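Local coordinates for Slr0280 protein (Synechocystis sp., PDB 5H3K), which is of unknown function but carries a phosphodiester glycosidase (NAGPA) family region, so it may cleave sugar phosphodiester linkages, at residues N96-Q102 and N122-D126; S47-Q51 and A116-A120; T83-F88 and L586-L591; T297-R303 and N539-V545. All coordinates share one frame; numbering follows the deposited sequence.

Contact 1: N96-Q102 and N122-D126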
# COMPACT_ATOMS: atom_id res chain seq x y z
N ASN A 96 -4.42 7.66 -21.55
CA ASN A 96 -3.60 8.72 -22.12
C ASN A 96 -2.45 8.17 -22.95
O ASN A 96 -2.28 6.96 -23.07
CB ASN A 96 -3.04 9.63 -21.02
CG ASN A 96 -2.05 8.92 -20.10
OD1 ASN A 96 -2.18 7.72 -19.84
ND2 ASN A 96 -1.05 9.64 -19.63
N THR A 97 -1.66 9.07 -23.51
CA THR A 97 -0.48 8.69 -24.27
C THR A 97 0.77 9.09 -23.51
O THR A 97 1.39 8.28 -22.82
CB THR A 97 -0.50 9.29 -25.68
OG1 THR A 97 -0.83 10.68 -25.58
CG2 THR A 97 -1.54 8.58 -26.52
N SER A 98 1.14 10.36 -23.62
CA SER A 98 2.29 10.88 -22.89
C SER A 98 1.92 11.16 -21.42
O SER A 98 0.82 11.65 -21.14
CB SER A 98 2.76 12.16 -23.57
OG SER A 98 3.60 12.90 -22.70
N PRO A 99 2.82 10.85 -20.47
CA PRO A 99 2.54 11.16 -19.06
C PRO A 99 2.23 12.63 -18.79
O PRO A 99 1.59 12.94 -17.79
CB PRO A 99 3.84 10.77 -18.34
CG PRO A 99 4.42 9.68 -19.19
CD PRO A 99 4.04 10.03 -20.62
N ASN A 100 2.68 13.54 -19.66
CA ASN A 100 2.43 14.96 -19.42
C ASN A 100 1.05 15.45 -19.89
O ASN A 100 0.74 16.63 -19.73
CB ASN A 100 3.56 15.83 -20.00
CG ASN A 100 3.57 15.84 -21.51
OD1 ASN A 100 2.87 15.06 -22.16
ND2 ASN A 100 4.37 16.73 -22.09
N GLN A 101 0.24 14.54 -20.44
CA GLN A 101 -1.11 14.84 -20.93
C GLN A 101 -2.13 13.94 -20.26
O GLN A 101 -1.89 12.74 -20.10
CB GLN A 101 -1.19 14.58 -22.43
CG GLN A 101 -0.22 15.39 -23.27
CD GLN A 101 -0.53 16.87 -23.22
OE1 GLN A 101 -0.07 17.58 -22.32
NE2 GLN A 101 -1.33 17.34 -24.17
N GLN A 102 -3.27 14.49 -19.88
CA GLN A 102 -4.31 13.68 -19.25
C GLN A 102 -5.69 14.08 -19.76
O GLN A 102 -6.23 15.08 -19.31
CB GLN A 102 -4.28 13.85 -17.73
CG GLN A 102 -5.27 12.93 -17.02
CD GLN A 102 -5.11 11.49 -17.46
OE1 GLN A 102 -4.07 10.88 -17.23
NE2 GLN A 102 -6.13 10.93 -18.10
N ASN A 122 3.80 13.38 -6.35
CA ASN A 122 2.49 13.42 -7.02
C ASN A 122 2.53 13.89 -8.47
O ASN A 122 3.41 14.64 -8.88
CB ASN A 122 1.53 14.34 -6.25
CG ASN A 122 1.37 13.92 -4.81
OD1 ASN A 122 1.05 12.76 -4.52
ND2 ASN A 122 1.60 14.85 -3.90
N ARG A 123 1.52 13.46 -9.22
CA ARG A 123 1.32 13.89 -10.61
C ARG A 123 0.17 14.91 -10.61
O ARG A 123 -1.00 14.55 -10.44
CB ARG A 123 0.95 12.69 -11.47
CG ARG A 123 0.65 13.01 -12.93
CD ARG A 123 0.18 11.76 -13.65
NE ARG A 123 0.03 11.93 -15.10
CZ ARG A 123 -1.09 11.70 -15.78
NH1 ARG A 123 -2.18 11.29 -15.14
NH2 ARG A 123 -1.13 11.86 -17.10
N TYR A 124 0.50 16.18 -10.83
CA TYR A 124 -0.50 17.26 -10.73
C TYR A 124 -1.18 17.55 -12.07
O TYR A 124 -0.51 17.71 -13.09
CB TYR A 124 0.15 18.53 -10.17
CG TYR A 124 0.64 18.36 -8.76
CD1 TYR A 124 -0.17 18.67 -7.67
CD2 TYR A 124 1.92 17.87 -8.50
CE1 TYR A 124 0.28 18.50 -6.37
CE2 TYR A 124 2.37 17.70 -7.21
CZ TYR A 124 1.55 18.02 -6.15
OH TYR A 124 2.01 17.85 -4.86
N LEU A 125 -2.51 17.59 -12.06
CA LEU A 125 -3.28 17.95 -13.25
C LEU A 125 -3.66 19.43 -13.19
O LEU A 125 -4.22 19.89 -12.20
CB LEU A 125 -4.55 17.08 -13.39
CG LEU A 125 -4.42 15.55 -13.45
CD1 LEU A 125 -5.79 14.89 -13.69
CD2 LEU A 125 -3.42 15.08 -14.51
N ASP A 126 -3.36 20.17 -14.25
CA ASP A 126 -3.69 21.60 -14.31
C ASP A 126 -5.18 21.75 -14.58
O ASP A 126 -5.65 21.54 -15.70
CB ASP A 126 -2.85 22.27 -15.41
CG ASP A 126 -3.04 23.79 -15.47
OD1 ASP A 126 -4.14 24.29 -15.13
OD2 ASP A 126 -2.09 24.49 -15.88
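Arg-123 reaches from its strand into the type I beta turn of Ser-98 to Gln-101 and holds two carbonyl-type oxygens at its edge. Strands 101-105 and 122-126 flank strand 112-119 in one antiparallel arrangement, and the arginine passes over the middle strand, touching Ala-116, to join its two neighbours. The side-on grip falls on Pro-99 O, 3.3 Å from NE and 3.0 Å from NH2; NE approaches in the carbonyl plane, whereas NH2 sits above it. The end-on grip falls on Gln-102 OE1, 2.8 Å from NH1 and 3.1 Å from NH2. Both oxygens lie in the guanidinium plane, and the Gln-102 amide stands nearly upright on it, at 85°. The arginine chain is extended from CG to NE, CG lying opposite its own backbone N (chi1 178°), which carries the charge across the middle strand. Leu-125 CD2 lies above one guanidinium face, displaced toward its rim, and also meets Gln-102 CB at 3.6 Å. A methionine in place of Arg-123 would probably leave Pro-99 O and Gln-102 OE1 without these donors and Asp-82, its salt-bridge partner at NH1, without its mate. Further out, Leu-94 O takes the amide NE2 of Gln-102, which helps fix the direction of OE1. Asn-96, whose OD1 accepts from Asn-274 N, spans the turn: its ND2 donates weakly to Ser-98 O and, at 3.2 Å, to Gln-101 O, almost in line with the C=O bond (176°).

Contact 2: S47-Q51 and A116-A120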
# COMPACT_ATOMS: atom_id res chain seq x y z
N SER A 47 10.82 24.61 -5.01
CA SER A 47 10.80 25.71 -5.97
C SER A 47 9.79 25.48 -7.10
O SER A 47 9.64 26.32 -8.00
CB SER A 47 12.20 25.96 -6.53
OG SER A 47 12.70 24.83 -7.23
N ASP A 48 9.10 24.34 -7.06
CA ASP A 48 8.12 24.00 -8.10
C ASP A 48 6.82 24.80 -7.98
O ASP A 48 6.12 25.03 -8.97
CB ASP A 48 7.82 22.50 -8.06
CG ASP A 48 9.07 21.65 -8.13
OD1 ASP A 48 9.45 21.21 -9.24
OD2 ASP A 48 9.68 21.41 -7.06
N PHE A 49 6.51 25.25 -6.77
CA PHE A 49 5.21 25.82 -6.48
C PHE A 49 5.34 27.14 -5.74
O PHE A 49 6.24 27.31 -4.92
CB PHE A 49 4.42 24.86 -5.61
CG PHE A 49 3.99 23.61 -6.32
CD1 PHE A 49 3.50 23.67 -7.62
CD2 PHE A 49 4.06 22.38 -5.68
CE1 PHE A 49 3.08 22.51 -8.28
CE2 PHE A 49 3.65 21.21 -6.33
CZ PHE A 49 3.16 21.28 -7.63
N ILE A 50 4.43 28.08 -6.02
CA ILE A 50 4.35 29.31 -5.24
C ILE A 50 3.60 29.04 -3.94
O ILE A 50 3.98 29.55 -2.89
CB ILE A 50 3.64 30.43 -6.02
CG1 ILE A 50 4.37 30.67 -7.35
CG2 ILE A 50 3.62 31.72 -5.20
CD1 ILE A 50 3.48 31.12 -8.47
N GLN A 51 2.54 28.24 -4.03
CA GLN A 51 1.86 27.72 -2.85
C GLN A 51 1.54 26.25 -3.06
O GLN A 51 1.43 25.79 -4.20
CB GLN A 51 0.55 28.47 -2.60
CG GLN A 51 0.73 29.87 -2.05
CD GLN A 51 -0.58 30.47 -1.60
OE1 GLN A 51 -1.15 30.04 -0.59
NE2 GLN A 51 -1.07 31.45 -2.34
N ALA A 116 -0.29 17.67 -17.36
CA ALA A 116 0.13 16.99 -16.13
C ALA A 116 1.60 17.27 -15.87
O ALA A 116 2.41 17.25 -16.79
CB ALA A 116 -0.13 15.47 -16.23
N ARG A 117 1.95 17.53 -14.61
CA ARG A 117 3.35 17.67 -14.25
C ARG A 117 3.66 16.89 -12.98
O ARG A 117 2.87 16.88 -12.03
CB ARG A 117 3.73 19.13 -14.08
CG ARG A 117 3.01 19.84 -12.95
CD ARG A 117 3.44 21.30 -12.87
NE ARG A 117 4.69 21.49 -12.15
CZ ARG A 117 5.29 22.67 -11.99
NH1 ARG A 117 4.75 23.76 -12.52
NH2 ARG A 117 6.42 22.76 -11.30
N PHE A 118 4.82 16.25 -12.95
CA PHE A 118 5.18 15.47 -11.78
C PHE A 118 6.05 16.29 -10.83
O PHE A 118 7.06 16.86 -11.24
CB PHE A 118 5.87 14.17 -12.18
CG PHE A 118 6.17 13.27 -11.03
CD1 PHE A 118 7.45 13.20 -10.51
CD2 PHE A 118 5.17 12.49 -10.45
CE1 PHE A 118 7.74 12.37 -9.43
CE2 PHE A 118 5.46 11.65 -9.37
CZ PHE A 118 6.75 11.59 -8.87
N VAL A 119 5.64 16.36 -9.57
CA VAL A 119 6.45 16.96 -8.52
C VAL A 119 6.36 15.98 -7.36
O VAL A 119 5.32 15.87 -6.73
CB VAL A 119 5.92 18.36 -8.11
CG1 VAL A 119 6.78 18.94 -7.00
CG2 VAL A 119 5.93 19.30 -9.30
N ALA A 120 7.45 15.25 -7.12
CA ALA A 120 7.45 14.13 -6.17
C ALA A 120 6.73 14.49 -4.87
O ALA A 120 7.03 15.53 -4.27
CB ALA A 120 8.88 13.69 -5.87
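The Arg-117 guanidinium carries Phe-49 CE1 over the centre of one face, 4.2 Å above its plane, while Asp-48 OD1 lies at its edge, in plane. That carboxylate is itself turned 74° from the guanidinium, and the salt bridge from OD1 to Arg-117 NH2 is long, at 4.0 Å, so the attraction is probably modest. Asp-48 also brings its backbone O to 3.3 Å from Arg-117 NH2 and its CB alongside the same nitrogen. Arg-117 gets there by a bend at chi3 (-83°) that turns the end of an otherwise straight chain toward the loop. Arg-117 also makes a cation-pi contact with Trp-70. Val-119, two residues on in the same strand, meets the same two loop residues from the opposite direction: CG1 presses on Asp-48 CG at 3.7 Å, and CG2 approaches Phe-49 CZ at 3.8 Å, obliquely to the ring. Phe-49 in turn meets Tyr-124 edge-to-face, which ties the loop to strand 122-126 as well. The whole is a small surface patch, apolar at Phe-49 and Val-119 and charged at Asp-48 and Arg-117. It fastens the first modelled residues over strand 112-119 just before the chain enters its own strand, where Ile-50 and Gln-51 both face Gln-69 of strand 61-72 in a classic beta bulge.

Contact 3: T83-F88 and L586-L591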
# COMPACT_ATOMS: atom_id res chain seq x y z
N THR A 83 -4.89 11.27 -8.90
CA THR A 83 -5.70 10.26 -8.25
C THR A 83 -6.60 10.92 -7.21
O THR A 83 -7.69 10.41 -6.90
CB THR A 83 -4.83 9.14 -7.63
OG1 THR A 83 -3.83 9.72 -6.79
CG2 THR A 83 -4.14 8.34 -8.72
N GLY A 84 -6.17 12.06 -6.69
CA GLY A 84 -6.97 12.82 -5.75
C GLY A 84 -8.12 13.54 -6.44
O GLY A 84 -9.25 13.54 -5.94
N ALA A 85 -7.84 14.14 -7.60
CA ALA A 85 -8.89 14.81 -8.36
C ALA A 85 -9.94 13.80 -8.79
O ALA A 85 -11.14 14.08 -8.77
CB ALA A 85 -8.31 15.53 -9.56
N MET A 86 -9.48 12.61 -9.17
CA MET A 86 -10.36 11.54 -9.61
C MET A 86 -11.31 11.14 -8.49
O MET A 86 -12.52 11.02 -8.70
CB MET A 86 -9.53 10.33 -10.05
CG MET A 86 -10.37 9.19 -10.61
SD MET A 86 -9.38 7.77 -11.12
CE MET A 86 -8.76 7.21 -9.52
N GLN A 87 -10.77 10.99 -7.29
CA GLN A 87 -11.54 10.42 -6.19
C GLN A 87 -12.38 11.41 -5.42
O GLN A 87 -13.40 11.03 -4.84
CB GLN A 87 -10.64 9.64 -5.25
CG GLN A 87 -10.25 8.32 -5.85
CD GLN A 87 -9.38 7.50 -4.96
OE1 GLN A 87 -9.58 7.45 -3.74
NE2 GLN A 87 -8.39 6.85 -5.55
N PHE A 88 -11.97 12.67 -5.41
CA PHE A 88 -12.67 13.66 -4.59
C PHE A 88 -13.41 14.73 -5.39
O PHE A 88 -14.27 15.42 -4.84
CB PHE A 88 -11.70 14.27 -3.58
CG PHE A 88 -11.25 13.29 -2.52
CD1 PHE A 88 -12.00 13.11 -1.36
CD2 PHE A 88 -10.09 12.55 -2.69
CE1 PHE A 88 -11.58 12.22 -0.38
CE2 PHE A 88 -9.67 11.65 -1.72
CZ PHE A 88 -10.42 11.48 -0.56
N LEU A 586 -1.36 5.27 -5.03
CA LEU A 586 -0.64 5.98 -6.08
C LEU A 586 -0.90 7.46 -5.91
O LEU A 586 -2.06 7.89 -5.84
CB LEU A 586 -1.10 5.50 -7.47
CG LEU A 586 -0.44 6.21 -8.67
CD1 LEU A 586 1.04 5.84 -8.76
CD2 LEU A 586 -1.17 5.89 -9.99
N GLY A 587 0.17 8.25 -5.81
CA GLY A 587 0.04 9.66 -5.50
C GLY A 587 -0.72 9.89 -4.20
O GLY A 587 -1.49 10.84 -4.07
N GLY A 588 -0.51 8.99 -3.23
CA GLY A 588 -1.15 9.13 -1.93
C GLY A 588 -2.65 8.88 -1.88
O GLY A 588 -3.33 9.39 -0.97
N GLN A 589 -3.17 8.09 -2.82
CA GLN A 589 -4.58 7.69 -2.81
C GLN A 589 -4.67 6.21 -3.09
O GLN A 589 -3.91 5.69 -3.89
CB GLN A 589 -5.40 8.43 -3.88
CG GLN A 589 -5.29 9.95 -3.82
CD GLN A 589 -5.92 10.56 -2.59
OE1 GLN A 589 -6.67 9.90 -1.86
NE2 GLN A 589 -5.64 11.84 -2.35
N LEU A 590 -5.61 5.52 -2.44
CA LEU A 590 -5.82 4.10 -2.73
C LEU A 590 -6.47 3.90 -4.09
O LEU A 590 -7.45 4.58 -4.42
CB LEU A 590 -6.70 3.43 -1.67
CG LEU A 590 -6.15 3.21 -0.27
CD1 LEU A 590 -7.12 2.32 0.54
CD2 LEU A 590 -4.75 2.61 -0.32
N LEU A 591 -5.96 2.95 -4.86
CA LEU A 591 -6.47 2.67 -6.20
C LEU A 591 -7.49 1.55 -6.21
O LEU A 591 -8.39 1.52 -7.05
CB LEU A 591 -5.33 2.28 -7.14
CG LEU A 591 -4.25 3.31 -7.48
CD1 LEU A 591 -3.32 2.74 -8.54
CD2 LEU A 591 -4.91 4.59 -7.97
O HOH W 1 -2.76 12.25 -6.10
O HOH W 2 -7.50 7.41 -1.08
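Leu-586 O is held by two donors from opposite faces of its plane: Thr-83 OG1 of helix 82-89 at 2.7 Å and the backbone N of Gln-589 at 3.2 Å. The second bond closes a tight beta hairpin whose two turn residues, Gly-587 and Gly-588, have the positive phi angles of a type I' turn. Helix 82-89 thus packs one side, from Thr-83 to Phe-88, on a hairpin nearly 500 residues further along the chain. Thr-83 has its hydroxyl in the position between backbone N and carbonyl carbon (chi1 52°), facing the turn, while CG2 is directed at Leu-591 CD2, 3.9 Å away. A water donates both to Thr-83 OG1 and to Gly-587 O, so the hydroxyl gives one bond and takes one. One helical turn on, Gln-87 stretches out beyond CG and its NE2 donates to Leu-590 O at 2.7 Å, tilted about 32° from the carbonyl plane. Gln-589 runs the other way between these two, its CG 3.3 Å from Thr-83 OG1 and its chain bent at chi2 (-68°). Its amide is satisfied further off, NE2 by Pro-64 O and OE1 by Arg-330. That OE1 also takes a bond from a second water, which accepts from Leu-590 N, and lies in plane at the ring edge of Phe-88, 3.5 Å from CE2.

Contact 4: T297-R303 and N539-V545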
# COMPACT_ATOMS: atom_id res chain seq x y z
N THR A 297 -2.99 -2.84 -11.03
CA THR A 297 -1.53 -2.96 -11.05
C THR A 297 -0.86 -1.61 -11.22
O THR A 297 -1.41 -0.69 -11.83
CB THR A 297 -1.03 -3.89 -12.17
OG1 THR A 297 -1.44 -3.36 -13.44
CG2 THR A 297 -1.57 -5.30 -12.00
N VAL A 298 0.35 -1.52 -10.69
CA VAL A 298 1.23 -0.42 -11.05
C VAL A 298 2.54 -1.07 -11.46
O VAL A 298 3.09 -1.89 -10.72
CB VAL A 298 1.46 0.56 -9.91
CG1 VAL A 298 2.44 1.62 -10.34
CG2 VAL A 298 0.13 1.19 -9.49
N THR A 299 3.00 -0.72 -12.65
CA THR A 299 4.20 -1.33 -13.20
C THR A 299 5.30 -0.29 -13.23
O THR A 299 5.10 0.84 -13.69
CB THR A 299 3.95 -1.91 -14.61
OG1 THR A 299 2.96 -2.95 -14.54
CG2 THR A 299 5.25 -2.49 -15.18
N ILE A 300 6.46 -0.66 -12.71
CA ILE A 300 7.54 0.29 -12.50
C ILE A 300 8.80 -0.24 -13.15
O ILE A 300 9.19 -1.38 -12.91
CB ILE A 300 7.83 0.48 -10.99
CG1 ILE A 300 6.60 1.04 -10.24
CG2 ILE A 300 9.03 1.38 -10.78
CD1 ILE A 300 5.92 0.01 -9.34
N ASN A 301 9.44 0.59 -13.99
CA ASN A 301 10.75 0.26 -14.53
C ASN A 301 11.81 0.73 -13.55
O ASN A 301 12.10 1.92 -13.47
CB ASN A 301 10.95 0.92 -15.89
CG ASN A 301 12.31 0.60 -16.51
OD1 ASN A 301 13.19 0.01 -15.86
ND2 ASN A 301 12.50 1.01 -17.76
N PRO A 302 12.43 -0.22 -12.81
CA PRO A 302 13.35 0.13 -11.72
C PRO A 302 14.69 0.64 -12.27
O PRO A 302 15.58 1.01 -11.50
CB PRO A 302 13.53 -1.20 -10.98
CG PRO A 302 13.42 -2.22 -12.06
CD PRO A 302 12.42 -1.67 -13.06
N ARG A 303 14.81 0.64 -13.59
CA ARG A 303 16.00 1.16 -14.26
C ARG A 303 15.81 2.59 -14.75
O ARG A 303 16.77 3.23 -15.21
CB ARG A 303 16.39 0.25 -15.43
CG ARG A 303 16.92 -1.11 -15.00
CD ARG A 303 16.66 -2.17 -16.06
NE ARG A 303 15.28 -2.65 -16.05
CZ ARG A 303 14.46 -2.61 -17.10
NH1 ARG A 303 14.89 -2.11 -18.25
NH2 ARG A 303 13.23 -3.07 -17.00
N ASN A 539 10.80 -8.07 -18.86
CA ASN A 539 11.66 -6.92 -19.09
C ASN A 539 12.38 -6.50 -17.81
O ASN A 539 13.19 -5.57 -17.82
CB ASN A 539 10.83 -5.76 -19.62
CG ASN A 539 9.87 -6.18 -20.72
OD1 ASN A 539 8.66 -5.96 -20.63
ND2 ASN A 539 10.42 -6.80 -21.77
N GLY A 540 12.08 -7.20 -16.72
CA GLY A 540 12.64 -6.85 -15.44
C GLY A 540 11.93 -5.63 -14.87
O GLY A 540 12.47 -4.96 -14.00
N ASN A 541 10.73 -5.34 -15.36
CA ASN A 541 9.88 -4.34 -14.70
C ASN A 541 9.20 -4.95 -13.48
O ASN A 541 8.84 -6.13 -13.50
CB ASN A 541 8.80 -3.78 -15.63
CG ASN A 541 9.36 -2.93 -16.76
OD1 ASN A 541 10.35 -2.21 -16.59
ND2 ASN A 541 8.74 -3.02 -17.92
N ILE A 542 9.01 -4.14 -12.45
CA ILE A 542 8.35 -4.61 -11.23
C ILE A 542 6.86 -4.34 -11.32
O ILE A 542 6.45 -3.25 -11.72
CB ILE A 542 8.94 -3.89 -10.01
CG1 ILE A 542 10.41 -4.30 -9.83
CG2 ILE A 542 8.09 -4.16 -8.75
CD1 ILE A 542 11.19 -3.42 -8.87
N ILE A 543 6.05 -5.33 -10.97
CA ILE A 543 4.61 -5.13 -10.95
C ILE A 543 4.10 -5.26 -9.52
O ILE A 543 4.39 -6.24 -8.83
CB ILE A 543 3.87 -6.16 -11.84
CG1 ILE A 543 4.56 -6.26 -13.20
CG2 ILE A 543 2.42 -5.75 -12.03
CD1 ILE A 543 4.16 -7.49 -13.98
N LEU A 544 3.39 -4.24 -9.05
CA LEU A 544 2.68 -4.31 -7.78
C LEU A 544 1.24 -4.64 -8.12
O LEU A 544 0.63 -3.99 -8.98
CB LEU A 544 2.78 -2.98 -7.03
CG LEU A 544 4.18 -2.39 -6.85
CD1 LEU A 544 4.10 -1.11 -6.02
CD2 LEU A 544 5.12 -3.37 -6.18
N VAL A 545 0.67 -5.64 -7.45
CA VAL A 545 -0.64 -6.20 -7.84
C VAL A 545 -1.60 -6.30 -6.66
O VAL A 545 -1.23 -6.82 -5.60
CB VAL A 545 -0.46 -7.63 -8.40
CG1 VAL A 545 -1.80 -8.19 -8.87
CG2 VAL A 545 0.57 -7.64 -9.52
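Strands 291-300 and 542-547 are antiparallel neighbours inside an eight-stranded sheet, where three strands from residues 271-300 meet five from 504-576, the latter within the phosphodiester glycosidase family region. Val-298 with Leu-544 and Ile-300 with Ile-542 are hydrogen-bonded pairs, each closed by two backbone bonds, Ile-300 N lying 2.8 Å from Ile-542 O. Their side chains share one face, where Ile-300 CD1 abuts Leu-544 CG at 3.9 Å and strand 336-339 packs on Leu-544. On the other face Ile-543 CG2 lies beside Thr-297 and Thr-299. Beyond the strand, Asn-301 forms an Asx turn, OD1 accepting from Arg-303 N at 2.9 Å. The same OD1 sits 3.1 Å above the centre of the Arg-303 guanidinium. With an alanine in place of Asn-301, Arg-303 N would probably lose this acceptor, the Asx turn with it, and the guanidinium the oxygen over its face. Pro-302 CB meets Ile-542 CD1 at 3.9 Å. Arg-303 NH2 comes 3.0 Å from Asn-541 OD1 and 2.6 Å from Asn-539 O, at angles too poor for hydrogen bonds. Backbone bonds and buried aliphatic groups thus hold the strands, whereas oxygens round an arginine, probably favourable electrostatically, finish the more exposed end.

Overall arrangement
From the N terminus, the first modelled residues, 47-51, open contact 2, which closes at 116-120. Before that, contact 3 opens at helix 82-89 and contact 1 at 96-102; contact 1 closes at 122-126 just after contact 2, so these two cross within one sheet, joined by backbone bonds between Tyr-124 and Arg-117 and between Asn-100 and Ala-116. Contact 2 likewise crosses contact 3. Contact 4 opens and closes later, at 297-303 and 539-545, in series with contacts 1 and 2. Only at 586-591 does contact 3 close, enclosing contacts 1 and 4 and tying helix 82-89, which follows strand 75-81 of the N-terminal sheet, to the hairpin at 584-590; Leu-591 also packs on Val-298 of contact 4.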